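Local coordinates for malic enzyme (Entamoeba histolytica, PDB 3NV9), which probably catalyses the oxidative decarboxylation of malate to pyruvate with a nicotinamide adenine dinucleotide, probably NADP, as electron acceptor, and works as a dimer, at residues V93-D98 with I130-I135; D193-T198 with N231-R236; T198-L203 with A385-L390. All blocks are in the same frame, centred on the assembly; numbering follows the deposited sequence.

How the interactions relate
Along the chain, interaction 1 is complete before the other two begin. It joins strands 92-97 and 131-136 in the parallel sheet of the N-terminal domain. Interactions 2 and 3 lie in the NAD-binding domain and share helix 193-213, which follows directly on strand 190-192, the far edge of that same sheet. The centres of interactions 1 and 2 are about 19 Å apart, those of 1 and 3 about 21 Å. Interactions 2 and 3 have centres only about 10 Å apart, share Thr198 and touch where Cys234 SG packs on Thr202 OG1. Helix 193-213 therefore leads from one domain into the other, packing on helix 229-240 and on helix 380-396 over overlapping turns.

Interaction 1. Residues V93-D98 with I130-I135; sequences VGVVSD and IDAVPI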
ATOM      1  N   VAL A  93       4.293  -4.061  -5.525  1.00 20.38           N
ATOM      2  CA  VAL A  93       4.707  -3.026  -6.440  1.00 19.85           C
ATOM      3  C   VAL A  93       4.182  -1.678  -5.973  1.00 20.51           C
ATOM      4  O   VAL A  93       3.013  -1.603  -5.580  1.00 20.98           O
ATOM      5  CB  VAL A  93       4.282  -3.324  -7.872  1.00 20.22           C
ATOM      6  CG1 VAL A  93       4.522  -2.108  -8.769  1.00 15.54           C
ATOM      7  CG2 VAL A  93       5.102  -4.585  -8.408  1.00 20.01           C
ATOM      8  N   GLY A  94       5.053  -0.647  -5.941  1.00 19.07           N
ATOM      9  CA  GLY A  94       4.612   0.724  -5.633  1.00 19.42           C
ATOM     10  C   GLY A  94       4.404   1.542  -6.893  1.00 19.07           C
ATOM     11  O   GLY A  94       5.278   1.592  -7.725  1.00 19.24           O
ATOM     12  N   VAL A  95       3.229   2.120  -7.062  1.00 18.18           N
ATOM     13  CA  VAL A  95       2.933   2.897  -8.258  1.00 18.53           C
ATOM     14  C   VAL A  95       3.203   4.316  -7.794  1.00 19.54           C
ATOM     15  O   VAL A  95       2.355   4.915  -7.130  1.00 20.63           O
ATOM     16  CB  VAL A  95       1.419   2.724  -8.706  1.00 18.65           C
ATOM     17  CG1 VAL A  95       1.085   3.394 -10.049  1.00 13.55           C
ATOM     18  CG2 VAL A  95       1.075   1.212  -8.867  1.00 20.68           C
ATOM     19  N   VAL A  96       4.397   4.808  -8.090  1.00 19.50           N
ATOM     20  CA  VAL A  96       4.930   6.059  -7.560  1.00 20.80           C
ATOM     21  C   VAL A  96       4.741   7.149  -8.606  1.00 20.62           C
ATOM     22  O   VAL A  96       5.120   6.995  -9.763  1.00 20.68           O
ATOM     23  CB  VAL A  96       6.447   5.910  -7.123  1.00 20.86           C
ATOM     24  CG1 VAL A  96       7.056   7.264  -6.635  1.00 20.14           C
ATOM     25  CG2 VAL A  96       6.550   4.890  -6.025  1.00 20.17           C
ATOM     26  N   SER A  97       4.056   8.208  -8.203  1.00 20.89           N
ATOM     27  CA  SER A  97       3.844   9.364  -9.079  1.00 20.78           C
ATOM     28  C   SER A  97       3.870  10.642  -8.260  1.00 20.77           C
ATOM     29  O   SER A  97       3.522  10.607  -7.086  1.00 21.33           O
ATOM     30  CB  SER A  97       2.515   9.286  -9.761  1.00 20.32           C
ATOM     31  OG  SER A  97       2.397  10.350 -10.708  1.00 22.37           O
ATOM     32  N   ASP A  98       4.299  11.745  -8.868  1.00 20.39           N
ATOM     33  CA  ASP A  98       4.189  13.039  -8.231  1.00 21.98           C
ATOM     34  C   ASP A  98       3.029  13.841  -8.793  1.00 23.20           C
ATOM     35  O   ASP A  98       2.835  15.017  -8.452  1.00 23.02           O
ATOM     36  CB  ASP A  98       5.551  13.795  -8.229  1.00 22.47           C
ATOM     37  CG  ASP A  98       6.016  14.279  -9.620  1.00 23.90           C
ATOM     38  OD1 ASP A  98       7.070  14.972  -9.617  1.00 26.17           O
ATOM     39  OD2 ASP A  98       5.378  14.042 -10.675  1.00 22.26           O
ATOM     40  N   ILE A 130      -0.256  -9.220  -9.526  1.00 19.95           N
ATOM     41  CA  ILE A 130       0.640  -8.421  -8.732  1.00 20.63           C
ATOM     42  C   ILE A 130      -0.054  -7.659  -7.606  1.00 21.23           C
ATOM     43  O   ILE A 130      -1.146  -7.113  -7.824  1.00 21.33           O
ATOM     44  CB  ILE A 130       1.382  -7.479  -9.669  1.00 21.36           C
ATOM     45  CG1 ILE A 130       2.135  -8.331 -10.715  1.00 22.10           C
ATOM     46  CG2 ILE A 130       2.387  -6.644  -8.935  1.00 21.11           C
ATOM     47  CD1 ILE A 130       2.454  -7.583 -11.951  1.00 24.97           C
ATOM     48  N   ASP A 131       0.513  -7.645  -6.381  1.00 20.62           N
ATOM     49  CA  ASP A 131      -0.080  -6.741  -5.323  1.00 19.77           C
ATOM     50  C   ASP A 131       0.520  -5.337  -5.444  1.00 19.72           C
ATOM     51  O   ASP A 131       1.707  -5.196  -5.474  1.00 19.99           O
ATOM     52  CB  ASP A 131       0.107  -7.324  -3.934  1.00 18.14           C
ATOM     53  CG  ASP A 131      -0.647  -8.643  -3.778  1.00 18.72           C
ATOM     54  OD1 ASP A 131      -1.886  -8.645  -3.916  1.00 14.88           O
ATOM     55  OD2 ASP A 131      -0.004  -9.681  -3.536  1.00 16.08           O
ATOM     56  N   ALA A 132      -0.282  -4.298  -5.582  1.00 20.95           N
ATOM     57  CA  ALA A 132       0.278  -2.979  -5.887  1.00 20.10           C
ATOM     58  C   ALA A 132      -0.602  -1.911  -5.238  1.00 21.60           C
ATOM     59  O   ALA A 132      -1.804  -2.124  -5.064  1.00 21.39           O
ATOM     60  CB  ALA A 132       0.365  -2.789  -7.322  1.00 19.03           C
ATOM     61  N   VAL A 133       0.006  -0.809  -4.796  1.00 21.14           N
ATOM     62  CA  VAL A 133      -0.769   0.261  -4.267  1.00 21.68           C
ATOM     63  C   VAL A 133      -0.335   1.621  -4.854  1.00 21.35           C
ATOM     64  O   VAL A 133       0.808   1.823  -5.197  1.00 20.64           O
ATOM     65  CB  VAL A 133      -0.792   0.301  -2.726  1.00 23.00           C
ATOM     66  CG1 VAL A 133      -1.646  -0.834  -2.172  1.00 22.42           C
ATOM     67  CG2 VAL A 133       0.577   0.367  -2.140  1.00 21.23           C
ATOM     68  N   PRO A 134      -1.286   2.546  -4.994  1.00 21.16           N
ATOM     69  CA  PRO A 134      -0.855   3.883  -5.424  1.00 20.89           C
ATOM     70  C   PRO A 134       0.080   4.524  -4.357  1.00 21.96           C
ATOM     71  O   PRO A 134      -0.154   4.362  -3.127  1.00 21.43           O
ATOM     72  CB  PRO A 134      -2.178   4.642  -5.578  1.00 21.38           C
ATOM     73  CG  PRO A 134      -3.221   3.824  -4.809  1.00 21.23           C
ATOM     74  CD  PRO A 134      -2.678   2.487  -4.513  1.00 19.64           C
ATOM     75  N   ILE A 135       1.163   5.192  -4.801  1.00 21.71           N
ATOM     76  CA  ILE A 135       1.980   6.024  -3.893  1.00 20.00           C
ATOM     77  C   ILE A 135       2.109   7.383  -4.509  1.00 20.04           C
ATOM     78  O   ILE A 135       3.028   7.620  -5.252  1.00 20.13           O
ATOM     79  CB  ILE A 135       3.380   5.442  -3.691  1.00 20.80           C
ATOM     80  CG1 ILE A 135       3.301   4.006  -3.164  1.00 19.99           C
ATOM     81  CG2 ILE A 135       4.258   6.310  -2.726  1.00 16.64           C
ATOM     82  CD1 ILE A 135       2.974   3.896  -1.677  1.00 14.22           C
TER
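Val93 and Ile130 meet methyl to methyl, CG2 of the valine only 3.4 Å from CG2 of the isoleucine, tighter than usual for carbon. In Val93 the CG1 branch stands anti to the backbone N (chi1 170°), which leaves CG2 beside that N, facing Ile130. Next along this face, Val93 CB lies 4.0 Å from Ala132 CB, and Val95 and Pro134 continue it beneath helix 114-128. On the other face, Val96 CG2 rests 4.0 Å from Ile135 CB.

Between the faces runs a parallel backbone pairing. Val93 N donates to Asp131 O, and Val93 O takes Val133 N; Val95 binds Val133 O and Ile135 N likewise, the latter with 2.6 Å between Ile135 N and Val95 O. Ser97 N closes the series on Ile135 O at 3.2 Å.

At the polar margin, Asp131 OD1 accepts from Ile49 N of the second subunit and pairs with Lys125. Strands 92-97 and 131-136 with helix 114-128 form a beta-alpha-beta unit, strand 164-167 pairing along the other edge of strand 92-97, at Gly94 and Val96. The backbone bonds thus satisfy polar groups in a buried apolar setting, while the carboxylate ties the sheet to the dimer partner.

Interaction 2. Residues D193-T198 with N231-R236; sequences DDQQGT and NTTCLR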
ATOM      1  N   ASP A 193       6.779   3.419 -16.335  1.00 24.53           N
ATOM      2  CA  ASP A 193       5.790   2.768 -17.180  1.00 24.03           C
ATOM      3  C   ASP A 193       5.604   3.579 -18.458  1.00 24.12           C
ATOM      4  O   ASP A 193       5.592   3.015 -19.539  1.00 23.65           O
ATOM      5  CB  ASP A 193       4.469   2.663 -16.401  1.00 24.47           C
ATOM      6  CG  ASP A 193       3.428   1.727 -17.043  1.00 24.44           C
ATOM      7  OD1 ASP A 193       3.772   0.964 -17.976  1.00 23.09           O
ATOM      8  OD2 ASP A 193       2.242   1.805 -16.618  1.00 19.77           O
ATOM      9  N   ASP A 194       5.480   4.903 -18.343  1.00 23.54           N
ATOM     10  CA  ASP A 194       5.366   5.755 -19.554  1.00 24.54           C
ATOM     11  C   ASP A 194       6.556   5.683 -20.520  1.00 23.21           C
ATOM     12  O   ASP A 194       6.413   6.064 -21.671  1.00 23.35           O
ATOM     13  CB  ASP A 194       5.176   7.203 -19.162  1.00 24.76           C
ATOM     14  CG  ASP A 194       4.003   7.379 -18.315  1.00 26.29           C
ATOM     15  OD1 ASP A 194       2.885   7.495 -18.871  1.00 28.44           O
ATOM     16  OD2 ASP A 194       4.197   7.383 -17.087  1.00 29.04           O
ATOM     17  N   GLN A 195       7.707   5.215 -20.046  1.00 22.53           N
ATOM     18  CA  GLN A 195       8.864   5.047 -20.922  1.00 23.82           C
ATOM     19  C   GLN A 195       8.812   3.649 -21.552  1.00 23.60           C
ATOM     20  O   GLN A 195       8.159   3.501 -22.556  1.00 24.16           O
ATOM     21  CB  GLN A 195      10.182   5.344 -20.201  1.00 23.53           C
ATOM     22  CG  GLN A 195      10.502   6.861 -20.079  1.00 24.18           C
ATOM     23  CD  GLN A 195      11.710   7.108 -19.208  1.00 20.49           C
ATOM     24  OE1 GLN A 195      12.824   6.711 -19.524  1.00 21.79           O
ATOM     25  NE2 GLN A 195      11.480   7.689 -18.059  1.00 20.60           N
ATOM     26  N   GLN A 196       9.430   2.628 -20.959  1.00 23.27           N
ATOM     27  CA  GLN A 196       9.456   1.309 -21.633  1.00 24.64           C
ATOM     28  C   GLN A 196       8.041   0.600 -21.749  1.00 23.74           C
ATOM     29  O   GLN A 196       7.743  -0.098 -22.710  1.00 21.57           O
ATOM     30  CB  GLN A 196      10.445   0.379 -20.924  1.00 24.81           C
ATOM     31  CG  GLN A 196      11.888   0.855 -20.846  1.00 25.63           C
ATOM     32  CD  GLN A 196      12.654   0.094 -19.771  1.00 26.24           C
ATOM     33  OE1 GLN A 196      12.206   0.036 -18.618  1.00 23.73           O
ATOM     34  NE2 GLN A 196      13.802  -0.522 -20.150  1.00 25.85           N
ATOM     35  N   GLY A 197       7.177   0.829 -20.761  1.00 23.30           N
ATOM     36  CA  GLY A 197       5.837   0.272 -20.773  1.00 23.03           C
ATOM     37  C   GLY A 197       5.065   0.646 -22.009  1.00 22.60           C
ATOM     38  O   GLY A 197       4.640  -0.239 -22.765  1.00 23.01           O
ATOM     39  N   THR A 198       4.895   1.949 -22.225  1.00 21.71           N
ATOM     40  CA  THR A 198       4.243   2.474 -23.435  1.00 21.45           C
ATOM     41  C   THR A 198       4.938   2.051 -24.721  1.00 20.74           C
ATOM     42  O   THR A 198       4.308   1.747 -25.686  1.00 22.65           O
ATOM     43  CB  THR A 198       4.149   4.029 -23.380  1.00 22.07           C
ATOM     44  OG1 THR A 198       3.341   4.413 -22.260  1.00 22.11           O
ATOM     45  CG2 THR A 198       3.560   4.621 -24.699  1.00 20.53           C
ATOM     46  N   ASN A 231       7.044   8.919 -26.371  1.00 28.79           N
ATOM     47  CA  ASN A 231       7.425   8.900 -27.765  1.00 29.99           C
ATOM     48  C   ASN A 231       8.908   8.603 -28.020  1.00 29.84           C
ATOM     49  O   ASN A 231       9.263   7.840 -28.951  1.00 29.96           O
ATOM     50  CB  ASN A 231       6.987  10.184 -28.452  1.00 30.33           C
ATOM     51  CG  ASN A 231       5.933   9.937 -29.501  1.00 34.93           C
ATOM     52  OD1 ASN A 231       5.304   8.882 -29.518  1.00 38.02           O
ATOM     53  ND2 ASN A 231       5.765  10.886 -30.417  1.00 38.05           N
ATOM     54  N   THR A 232       9.742   9.219 -27.194  1.00 29.27           N
ATOM     55  CA  THR A 232      11.184   9.050 -27.171  1.00 29.95           C
ATOM     56  C   THR A 232      11.528   7.567 -27.008  1.00 29.33           C
ATOM     57  O   THR A 232      12.390   7.031 -27.727  1.00 30.19           O
ATOM     58  CB  THR A 232      11.780   9.902 -25.985  1.00 29.07           C
ATOM     59  OG1 THR A 232      12.091  11.212 -26.439  1.00 34.21           O
ATOM     60  CG2 THR A 232      13.017   9.338 -25.414  1.00 31.82           C
ATOM     61  N   THR A 233      10.867   6.905 -26.054  1.00 28.98           N
ATOM     62  CA  THR A 233      11.152   5.505 -25.761  1.00 27.73           C
ATOM     63  C   THR A 233      10.580   4.616 -26.850  1.00 27.64           C
ATOM     64  O   THR A 233      11.180   3.592 -27.158  1.00 26.12           O
ATOM     65  CB  THR A 233      10.661   5.087 -24.387  1.00 27.67           C
ATOM     66  OG1 THR A 233      10.983   6.113 -23.436  1.00 27.76           O
ATOM     67  CG2 THR A 233      11.298   3.765 -23.958  1.00 24.07           C
ATOM     68  N   CYS A 234       9.455   5.050 -27.440  1.00 28.19           N
ATOM     69  CA  CYS A 234       8.806   4.341 -28.559  1.00 29.47           C
ATOM     70  C   CYS A 234       9.744   4.279 -29.742  1.00 29.99           C
ATOM     71  O   CYS A 234       9.918   3.225 -30.328  1.00 30.12           O
ATOM     72  CB  CYS A 234       7.487   4.963 -28.976  1.00 28.55           C
ATOM     73  SG  CYS A 234       6.170   4.668 -27.774  1.00 32.26           S
ATOM     74  N   LEU A 235      10.363   5.413 -30.060  1.00 30.60           N
ATOM     75  CA  LEU A 235      11.331   5.520 -31.135  1.00 30.30           C
ATOM     76  C   LEU A 235      12.516   4.623 -30.860  1.00 30.57           C
ATOM     77  O   LEU A 235      12.908   3.850 -31.722  1.00 31.32           O
ATOM     78  CB  LEU A 235      11.792   6.975 -31.293  1.00 31.12           C
ATOM     79  CG  LEU A 235      12.577   7.330 -32.553  1.00 29.05           C
ATOM     80  CD1 LEU A 235      12.335   8.810 -32.813  1.00 26.20           C
ATOM     81  CD2 LEU A 235      14.082   7.013 -32.306  1.00 25.42           C
ATOM     82  N   ARG A 236      13.068   4.700 -29.660  1.00 30.19           N
ATOM     83  CA  ARG A 236      14.210   3.895 -29.325  1.00 29.28           C
ATOM     84  C   ARG A 236      13.955   2.378 -29.399  1.00 30.17           C
ATOM     85  O   ARG A 236      14.831   1.609 -29.890  1.00 30.45           O
ATOM     86  CB  ARG A 236      14.717   4.243 -27.949  1.00 30.04           C
ATOM     87  CG  ARG A 236      15.921   3.360 -27.569  1.00 31.06           C
ATOM     88  CD  ARG A 236      16.497   3.711 -26.230  1.00 32.60           C
ATOM     89  NE  ARG A 236      15.756   3.158 -25.100  1.00 32.41           N
ATOM     90  CZ  ARG A 236      15.133   3.864 -24.156  1.00 34.23           C
ATOM     91  NH1 ARG A 236      15.074   5.193 -24.223  1.00 36.61           N
ATOM     92  NH2 ARG A 236      14.539   3.240 -23.140  1.00 30.02           N
TER
HETATM   93  O   HOH W   1      13.632   3.816 -20.410  1.00 26.56           O
HETATM   94  O   HOH W   2      13.208   6.803 -22.222  1.00 26.56           O
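Thr233 sets its side chain against the backbone and CB of Gln195, the two side chains crossing at about a right angle. Its hydroxyl OG1 stands 3.4 Å from Gln195 CB, and its methyl CG2 lies 3.4 Å from Gln195 O. With OG1 beside its own backbone N (chi1 -43°) and CG2 anti to it, both branches of the threonine face helix 193-213. A turn further along that helix, Thr198 CG2 touches Cys234 SG at 4.0 Å. Gln196 CG approaches the Arg236 guanidinium at its edge, near the plane of the group, 4.2 Å from NH2.

The direct contacts are van der Waals; the polar connection is made by water. One water donates to both Gln195 OE1 and Thr233 OG1 and accepts from Arg236 NH1, lying 2.6 Å from Thr233 OG1. A second donates to Gln195 OE1 and accepts from Arg236 NH2, with 2.9 Å between its oxygen and that nitrogen. Both waters sit in the guanidinium plane.

The helices belong to the Rossmann-type NAD-binding domain. Helix 229-240 follows strand 222-225, the usual place of the first Rossmann helix, and runs at 29° to helix 193-213, the short segment axes 7.8 Å apart. Residues 193-197 form a wider pi-type turn, in which Thr198 N bonds Asp193 O at 3.0 Å.

Further out, Thr233 OG1 also bonds Ser229 O, one turn back in its own helix. Asp380 serves both partners of the Gln196-Arg236 contact: OD2 forms a salt bridge with Arg236 NE, and OD1 accepts from Gln196 NE2, which also bonds Ile378 O.

Interaction 3. Residues T198-L203 with A385-L390; sequences TASVTL and AASRAL
Ser200 and Ser387 form the centre of a buried helix-helix contact, small in side chains, between helix 193-213 and helix 380-396 of the NAD-binding domain. Their CA atoms are 5.2 Å apart, and the short segment axes approach to 7.9 Å. The two helices run in broadly the same direction, 38° apart.

One hydrogen bond spans the gap: Ser387 OG donates to Ser200 O at 2.7 Å. The hydroxyl approaches that oxygen from the side, with a C=O...OG angle of 117°, slightly tilted from the carbonyl plane. OG lies anti to the carbonyl carbon of Ser387 and beside its backbone N (chi1 -48°), on a CB that points toward helix 193-213. Ser200 OG stands 3.6 Å from Ala386 CB and bonds Ala383 O, one turn earlier in the partner helix. Ser387 OG also hydrogen-bonds Ala383 O, sharing its proton between the two carbonyls, so Ala383 O is a partner of both hydroxyls.

Helix 193-213 leads the chain from the N-terminal domain's parallel sheet into this Rossmann-type domain; helix 380-396 comes back beside it some 180 residues later, after the strands of the nucleotide-binding sheet.

Apolar groups flank the serines. Leu203 lays CB, CG and CD2 against Ser387, its CB 3.7 Å from Ser387 OG. Val201 and Leu390 approach obliquely, CG1 of the valine 3.8 Å from CD2 of the leucine, and both also touch Val361. Ile366 of helix 363-372 packs on both Ser200 and Ala386, while helix 413-428 brings Val421 against Ala386 and both Ile413 and Glu417 against Leu390.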
ATOM      1  N   THR A 198       4.895   1.949 -22.225  1.00 21.71           N
ATOM      2  CA  THR A 198       4.243   2.474 -23.435  1.00 21.45           C
ATOM      3  C   THR A 198       4.938   2.051 -24.721  1.00 20.74           C
ATOM      4  O   THR A 198       4.308   1.747 -25.686  1.00 22.65           O
ATOM      5  CB  THR A 198       4.149   4.029 -23.380  1.00 22.07           C
ATOM      6  OG1 THR A 198       3.341   4.413 -22.260  1.00 22.11           O
ATOM      7  CG2 THR A 198       3.560   4.621 -24.699  1.00 20.53           C
ATOM      8  N   ALA A 199       6.253   2.116 -24.762  1.00 21.59           N
ATOM      9  CA  ALA A 199       7.004   1.745 -25.941  1.00 20.59           C
ATOM     10  C   ALA A 199       6.862   0.244 -26.146  1.00 20.92           C
ATOM     11  O   ALA A 199       6.703  -0.191 -27.262  1.00 21.17           O
ATOM     12  CB  ALA A 199       8.437   2.132 -25.787  1.00 19.69           C
ATOM     13  N   SER A 200       6.839  -0.552 -25.087  1.00 21.19           N
ATOM     14  CA  SER A 200       6.538  -2.002 -25.298  1.00 22.93           C
ATOM     15  C   SER A 200       5.264  -2.292 -26.139  1.00 22.37           C
ATOM     16  O   SER A 200       5.315  -3.005 -27.133  1.00 22.39           O
ATOM     17  CB  SER A 200       6.475  -2.741 -23.966  1.00 22.27           C
ATOM     18  OG  SER A 200       6.393  -4.116 -24.177  1.00 23.80           O
ATOM     19  N   VAL A 201       4.123  -1.748 -25.742  1.00 22.16           N
ATOM     20  CA  VAL A 201       2.866  -2.059 -26.460  1.00 21.69           C
ATOM     21  C   VAL A 201       2.812  -1.320 -27.782  1.00 22.73           C
ATOM     22  O   VAL A 201       2.141  -1.773 -28.727  1.00 22.19           O
ATOM     23  CB  VAL A 201       1.618  -1.679 -25.635  1.00 22.16           C
ATOM     24  CG1 VAL A 201       1.590  -2.522 -24.365  1.00 22.99           C
ATOM     25  CG2 VAL A 201       1.654  -0.177 -25.230  1.00 18.62           C
ATOM     26  N   THR A 202       3.493  -0.169 -27.858  1.00 22.51           N
ATOM     27  CA  THR A 202       3.502   0.549 -29.145  1.00 23.99           C
ATOM     28  C   THR A 202       4.195  -0.272 -30.244  1.00 23.73           C
ATOM     29  O   THR A 202       3.659  -0.430 -31.333  1.00 24.37           O
ATOM     30  CB  THR A 202       4.110   1.965 -29.099  1.00 23.27           C
ATOM     31  OG1 THR A 202       3.568   2.699 -28.008  1.00 22.59           O
ATOM     32  CG2 THR A 202       3.758   2.682 -30.377  1.00 23.41           C
ATOM     33  N   LEU A 203       5.395  -0.759 -29.939  1.00 25.00           N
ATOM     34  CA  LEU A 203       6.090  -1.733 -30.772  1.00 24.99           C
ATOM     35  C   LEU A 203       5.183  -2.947 -31.081  1.00 25.38           C
ATOM     36  O   LEU A 203       5.061  -3.346 -32.241  1.00 26.19           O
ATOM     37  CB  LEU A 203       7.413  -2.195 -30.102  1.00 23.82           C
ATOM     38  CG  LEU A 203       8.180  -3.204 -30.976  1.00 23.41           C
ATOM     39  CD1 LEU A 203       8.357  -2.756 -32.447  1.00 23.46           C
ATOM     40  CD2 LEU A 203       9.497  -3.540 -30.385  1.00 25.72           C
ATOM     41  N   ALA A 385      10.757  -8.187 -25.586  1.00 24.96           N
ATOM     42  CA  ALA A 385      10.245  -9.549 -25.506  1.00 25.12           C
ATOM     43  C   ALA A 385       8.708  -9.494 -25.223  1.00 24.69           C
ATOM     44  O   ALA A 385       7.933 -10.227 -25.827  1.00 24.65           O
ATOM     45  CB  ALA A 385      11.005 -10.295 -24.376  1.00 23.46           C
ATOM     46  N   ALA A 386       8.283  -8.606 -24.312  1.00 23.27           N
ATOM     47  CA  ALA A 386       6.863  -8.472 -24.017  1.00 22.76           C
ATOM     48  C   ALA A 386       6.117  -8.053 -25.248  1.00 23.27           C
ATOM     49  O   ALA A 386       4.986  -8.545 -25.466  1.00 24.12           O
ATOM     50  CB  ALA A 386       6.586  -7.500 -22.849  1.00 21.23           C
ATOM     51  N   SER A 387       6.723  -7.179 -26.074  1.00 23.18           N
ATOM     52  CA  SER A 387       6.087  -6.751 -27.323  1.00 23.15           C
ATOM     53  C   SER A 387       5.863  -7.911 -28.260  1.00 23.73           C
ATOM     54  O   SER A 387       4.812  -8.006 -28.879  1.00 23.70           O
ATOM     55  CB  SER A 387       6.917  -5.736 -28.111  1.00 23.69           C
ATOM     56  OG  SER A 387       7.394  -4.698 -27.341  1.00 21.83           O
ATOM     57  N   ARG A 388       6.851  -8.784 -28.403  1.00 24.74           N
ATOM     58  CA  ARG A 388       6.691  -9.891 -29.374  1.00 24.94           C
ATOM     59  C   ARG A 388       5.649 -10.830 -28.842  1.00 25.15           C
ATOM     60  O   ARG A 388       4.802 -11.257 -29.593  1.00 26.18           O
ATOM     61  CB  ARG A 388       7.987 -10.638 -29.656  1.00 25.39           C
ATOM     62  CG  ARG A 388       9.098  -9.787 -30.304  1.00 28.08           C
ATOM     63  CD  ARG A 388      10.369 -10.646 -30.609  1.00 35.00           C
ATOM     64  NE  ARG A 388      11.461  -9.803 -31.117  1.00 45.25           N
ATOM     65  CZ  ARG A 388      11.419  -9.059 -32.235  1.00 46.10           C
ATOM     66  NH1 ARG A 388      10.341  -9.047 -33.021  1.00 45.60           N
ATOM     67  NH2 ARG A 388      12.478  -8.319 -32.571  1.00 48.51           N
ATOM     68  N   ALA A 389       5.692 -11.108 -27.535  1.00 25.24           N
ATOM     69  CA  ALA A 389       4.713 -11.964 -26.871  1.00 25.05           C
ATOM     70  C   ALA A 389       3.302 -11.427 -27.071  1.00 25.72           C
ATOM     71  O   ALA A 389       2.363 -12.206 -27.334  1.00 26.58           O
ATOM     72  CB  ALA A 389       5.022 -12.068 -25.381  1.00 25.02           C
ATOM     73  N   LEU A 390       3.141 -10.096 -26.935  1.00 25.02           N
ATOM     74  CA  LEU A 390       1.812  -9.454 -27.049  1.00 23.42           C
ATOM     75  C   LEU A 390       1.315  -9.525 -28.486  1.00 23.69           C
ATOM     76  O   LEU A 390       0.146  -9.836 -28.758  1.00 23.81           O
ATOM     77  CB  LEU A 390       1.831  -7.976 -26.557  1.00 20.95           C
ATOM     78  CG  LEU A 390       0.530  -7.195 -26.701  1.00 19.86           C
ATOM     79  CD1 LEU A 390      -0.637  -7.932 -26.100  1.00 18.99           C
ATOM     80  CD2 LEU A 390       0.634  -5.796 -26.037  1.00 19.50           C
TER